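DUF176 (Nitrosomonas europaea, PDB 2OMO) is of unknown function but belongs to the antibiotic biosynthesis monooxygenase family and may act as an oxidoreductase. Local coordinates at residues 44-47 and 48-51; 86-90 and 91-95. All blocks are in the same frame, centred on the assembly; numbering follows the deposited sequence. Where two conformers were deposited one is given.

Contact 1 of 2, residues 44-47 and 48-51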
loop_
_atom_site.group_PDB
_atom_site.type_symbol
_atom_site.label_atom_id
_atom_site.label_comp_id
_atom_site.label_asym_id
_atom_site.label_seq_id
_atom_site.Cartn_x
_atom_site.Cartn_y
_atom_site.Cartn_z
ATOM N N THR A 44 8.520 -15.019 -3.399
ATOM C CA THR A 44 7.502 -14.162 -2.793
ATOM C C THR A 44 6.082 -14.659 -3.141
ATOM O O THR A 44 5.147 -14.478 -2.344
ATOM C CB THR A 44 7.735 -12.673 -3.180
ATOM O OG1 THR A 44 9.083 -12.331 -2.852
ATOM C CG2 THR A 44 6.761 -11.751 -2.448
ATOM N N ARG A 45 5.924 -15.335 -4.277
ATOM C CA ARG A 45 4.637 -15.949 -4.640
ATOM C C ARG A 45 4.206 -16.922 -3.536
ATOM O O ARG A 45 3.047 -16.937 -3.107
ATOM C CB ARG A 45 4.752 -16.685 -5.996
ATOM C CG ARG A 45 3.461 -17.375 -6.461
ATOM C CD ARG A 45 3.688 -18.164 -7.763
ATOM N NE ARG A 45 3.006 -19.455 -7.763
ATOM C CZ ARG A 45 3.612 -20.637 -7.905
ATOM N NH1 ARG A 45 2.903 -21.757 -7.898
ATOM N NH2 ARG A 45 4.931 -20.708 -8.059
HETATM N N MSE A 46 5.153 -17.757 -3.098
HETATM C CA MSE A 46 4.900 -18.765 -2.092
HETATM C C MSE A 46 4.496 -18.125 -0.781
HETATM O O MSE A 46 3.568 -18.602 -0.100
HETATM C CB MSE A 46 6.161 -19.609 -1.886
HETATM C CG MSE A 46 6.765 -20.054 -3.193
HETATM SE SE MSE A 46 5.727 -21.479 -3.985
HETATM C CE MSE A 46 4.376 -20.510 -4.971
ATOM N N ASN A 47 5.216 -17.067 -0.404
ATOM C CA ASN A 47 4.892 -16.284 0.802
ATOM C C ASN A 47 3.451 -15.713 0.713
ATOM O O ASN A 47 2.640 -15.902 1.616
ATOM C CB ASN A 47 5.952 -15.171 0.939
ATOM C CG ASN A 47 5.863 -14.379 2.269
ATOM O OD1 ASN A 47 5.048 -14.667 3.111
ATOM N ND2 ASN A 47 6.734 -13.366 2.426
ATOM N N HIS A 48 3.133 -15.069 -0.413
ATOM C CA HIS A 48 1.805 -14.499 -0.681
ATOM C C HIS A 48 0.701 -15.568 -0.540
ATOM O O HIS A 48 -0.284 -15.340 0.155
ATOM C CB HIS A 48 1.739 -13.938 -2.101
ATOM C CG HIS A 48 0.336 -13.683 -2.589
ATOM N ND1 HIS A 48 -0.370 -12.536 -2.265
ATOM C CD2 HIS A 48 -0.485 -14.425 -3.373
ATOM C CE1 HIS A 48 -1.561 -12.581 -2.846
ATOM N NE2 HIS A 48 -1.661 -13.722 -3.512
ATOM N N GLU A 49 0.882 -16.715 -1.206
ATOM C CA GLU A 49 -0.137 -17.787 -1.263
ATOM C C GLU A 49 -0.499 -18.285 0.117
ATOM O O GLU A 49 -1.652 -18.583 0.368
ATOM C CB GLU A 49 0.318 -18.951 -2.161
ATOM C CG GLU A 49 0.349 -18.542 -3.655
ATOM C CD GLU A 49 0.828 -19.642 -4.598
ATOM O OE1 GLU A 49 1.246 -20.724 -4.137
ATOM O OE2 GLU A 49 0.777 -19.408 -5.827
ATOM N N GLN A 50 0.478 -18.362 1.015
ATOM C CA GLN A 50 0.229 -18.805 2.368
ATOM C C GLN A 50 -0.264 -17.643 3.240
ATOM O O GLN A 50 -1.062 -17.834 4.135
ATOM C CB GLN A 50 1.487 -19.423 2.985
ATOM C CG GLN A 50 1.919 -20.749 2.332
ATOM C CD GLN A 50 0.786 -21.757 2.281
ATOM O OE1 GLN A 50 0.111 -22.019 3.290
ATOM N NE2 GLN A 50 0.561 -22.335 1.097
ATOM N N SER A 51 0.246 -16.457 3.004
ATOM C CA SER A 51 -0.033 -15.332 3.885
ATOM C C SER A 51 -1.480 -14.881 3.759
ATOM O O SER A 51 -2.084 -14.486 4.764
ATOM C CB SER A 51 0.958 -14.192 3.655
ATOM O OG SER A 51 2.245 -14.546 4.140
#

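Contact 2 of 2, residues 86-90 and 91-95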
loop_
_atom_site.group_PDB
_atom_site.type_symbol
_atom_site.label_atom_id
_atom_site.label_comp_id
_atom_site.label_asym_id
_atom_site.label_seq_id
_atom_site.Cartn_x
_atom_site.Cartn_y
_atom_site.Cartn_z
ATOM N N ALA A 86 1.832 -12.301 14.219
ATOM C CA ALA A 86 1.855 -13.758 14.028
ATOM C C ALA A 86 2.519 -14.142 12.716
ATOM O O ALA A 86 3.083 -15.224 12.587
ATOM C CB ALA A 86 0.461 -14.306 14.062
ATOM N N HIS A 87 2.409 -13.265 11.719
ATOM C CA HIS A 87 3.006 -13.546 10.420
ATOM C C HIS A 87 4.486 -13.912 10.518
ATOM O O HIS A 87 4.947 -14.773 9.789
ATOM C CB HIS A 87 2.870 -12.335 9.490
ATOM C CG HIS A 87 3.595 -12.471 8.183
ATOM N ND1 HIS A 87 3.192 -13.327 7.186
ATOM C CD2 HIS A 87 4.656 -11.787 7.678
ATOM C CE1 HIS A 87 4.012 -13.229 6.153
ATOM N NE2 HIS A 87 4.902 -12.288 6.418
ATOM N N LYS A 88 5.239 -13.249 11.390
ATOM C CA LYS A 88 6.687 -13.451 11.421
ATOM C C LYS A 88 7.083 -14.770 12.098
ATOM O O LYS A 88 8.260 -15.156 12.088
ATOM C CB LYS A 88 7.410 -12.246 12.039
ATOM C CG LYS A 88 7.382 -11.001 11.120
ATOM C CD LYS A 88 8.528 -10.012 11.452
ATOM C CE LYS A 88 8.191 -8.569 11.063
ATOM N NZ LYS A 88 9.407 -7.652 11.108
ATOM N N GLU A 89 6.063 -15.461 12.608
ATOM C CA GLU A 89 6.180 -16.740 13.307
ATOM C C GLU A 89 5.963 -17.916 12.356
ATOM O O GLU A 89 6.293 -19.075 12.672
ATOM C CB GLU A 89 5.139 -16.822 14.433
ATOM C CG GLU A 89 5.515 -16.135 15.739
ATOM C CD GLU A 89 4.728 -16.693 16.921
ATOM O OE1 GLU A 89 5.292 -17.516 17.687
ATOM O OE2 GLU A 89 3.538 -16.328 17.074
ATOM N N THR A 90 5.390 -17.630 11.195
ATOM C CA THR A 90 4.979 -18.692 10.287
ATOM C C THR A 90 6.192 -19.300 9.572
ATOM O O THR A 90 7.222 -18.606 9.362
ATOM C CB THR A 90 3.914 -18.197 9.267
ATOM O OG1 THR A 90 4.531 -17.332 8.309
ATOM C CG2 THR A 90 2.806 -17.431 9.976
ATOM N N ALA A 91 6.081 -20.594 9.232
ATOM C CA ALA A 91 7.140 -21.282 8.474
ATOM C C ALA A 91 7.403 -20.604 7.108
ATOM O O ALA A 91 8.555 -20.452 6.695
ATOM C CB ALA A 91 6.806 -22.738 8.277
ATOM N N HIS A 92 6.328 -20.187 6.432
ATOM C CA HIS A 92 6.445 -19.601 5.084
ATOM C C HIS A 92 7.145 -18.259 5.143
ATOM O O HIS A 92 7.967 -17.964 4.271
ATOM C CB HIS A 92 5.105 -19.528 4.328
ATOM C CG HIS A 92 4.058 -18.692 5.002
ATOM N ND1 HIS A 92 3.177 -19.194 5.943
ATOM C CD2 HIS A 92 3.704 -17.402 4.807
ATOM C CE1 HIS A 92 2.344 -18.237 6.314
ATOM N NE2 HIS A 92 2.651 -17.138 5.650
ATOM N N TYR A 93 6.881 -17.466 6.193
ATOM C CA TYR A 93 7.696 -16.265 6.388
ATOM C C TYR A 93 9.188 -16.574 6.565
ATOM O O TYR A 93 10.049 -15.978 5.923
ATOM C CB TYR A 93 7.201 -15.402 7.563
ATOM C CG TYR A 93 8.212 -14.311 7.896
ATOM C CD1 TYR A 93 8.427 -13.231 7.023
ATOM C CD2 TYR A 93 8.998 -14.395 9.050
ATOM C CE1 TYR A 93 9.380 -12.244 7.328
ATOM C CE2 TYR A 93 9.939 -13.428 9.363
ATOM C CZ TYR A 93 10.123 -12.360 8.499
ATOM O OH TYR A 93 11.068 -11.442 8.842
ATOM N N LEU A 94 9.476 -17.469 7.500
ATOM C CA LEU A 94 10.844 -17.835 7.846
ATOM C C LEU A 94 11.576 -18.403 6.641
ATOM O O LEU A 94 12.747 -18.068 6.409
ATOM C CB LEU A 94 10.853 -18.822 9.035
ATOM C CG LEU A 94 10.270 -18.215 10.348
ATOM C CD1 LEU A 94 9.965 -19.310 11.384
ATOM C CD2 LEU A 94 11.113 -17.080 10.972
ATOM N N THR A 95 10.887 -19.245 5.869
ATOM C CA THR A 95 11.417 -19.766 4.611
ATOM C C THR A 95 11.759 -18.646 3.609
ATOM O O THR A 95 12.848 -18.619 3.043
ATOM C CB THR A 95 10.432 -20.782 3.983
ATOM O OG1 THR A 95 10.344 -21.938 4.836
ATOM C CG2 THR A 95 10.894 -21.210 2.590
#

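Contact 1 of 2, residues 44-47 and 48-51
Asn47 and Ser51 meet one turn apart on the inward side of helix 37-51, while Arg45, Met46 and Glu49 meet on its outer side. The inner pair is compact. Ser51 N reaches back to Asn47 O at 2.8 Å. Ser51 OG lies 2.9 Å from that same Asn47 O. It is also 3.0 Å from Asn47 OD1, and its one proton cannot be assigned between the two. The amide faces the hydroxyl because CG of Asn47 stands opposite its own backbone N (chi1 -172°). Beyond the helix, Ser51 OG also bonds to His92 and Glu54, and the buried His48 sends ND1 to the carbonyl of Phe60 on strand 57-65.

The outer side is looser. Arg45 NE and Glu49 OE2 form a salt bridge at 3.0 Å, but the N-H...O angle is only 130°; OE2 lies out of the guanidinium plane and is itself met from above the carboxylate plane. Met46 CE, of a selenomethionine, covers one guanidinium face and touches Glu49 OE1 at 3.2 Å. Arg45 was modelled in two conformers, so the bridge, described for one, is less certain. The chemistry implies a well-networked hydroxyl inside and, where Arg45 packs on Tyr117 of the second subunit, a poorly aligned, perhaps mobile ion pair at a partly exposed edge.

Contact 2 of 2, residues 86-90 and 91-95
Thr90 OG1 accepts from Tyr93 N at 3.2 Å, and Thr90 O takes Leu94 N at 3.1 Å in a nearly straight bond (169°), starting helix 91-100. The same hydroxyl oxygen stands over the centre of the His92 ring, 3.1 Å from CE1. His92 folds back over Thr90 because its CG is placed between the backbone N and the carbonyl carbon (chi1 61°).

Tyr93, whose N is bonded to the cap, carries its side chain back onto His87 and Lys88. Its CB makes a CH-pi contact with one face of the His87 ring, 4.2 Å from the centroid, while the two rings lie oblique to each other. Lys88 in turn lays its CG over a face of the Tyr93 ring, again 4.2 Å from the centroid, and its extended chain carries CD alongside the phenol oxygen, in van der Waals contact.

Behind these stands the turn itself. Thr90 OG1 donates to His87 O at 3.0 Å, and Thr90 N bonds to that carbonyl too, so the hydroxyl is held from the turn while it caps the helix. Farther out, Glu54 takes the polar ends of both histidines, and Phe60 meets the His87 ring.

The whole is a type I turn, His87 to Thr90, running straight into a threonine N-cap, with His87, His92 and Tyr93 gathered round it as an aromatic cluster.

Contact 1 closes before contact 2 opens, yet their centres lie only 10 Å apart and their side chains touch. Ser51 OG is 3.0 Å from both His92 NE2 and His87 CE1, so the end of helix 37-51 fits against His87 of the turn and His92 of the first turn of helix 91-100. Gln50 CB packs on His92 CG at 3.3 Å. A single oxygen, Glu54 OE2, serves Ser51 and both histidines. Both contacts belong to the helical layer over the four-stranded antiparallel sheet of a ferredoxin-like fold, strand order 2-3-1-4. Contact 2 is the break that splits its second helical element into 81-87 and 91-100. The subunit pairs with a second copy, as is usual in this family.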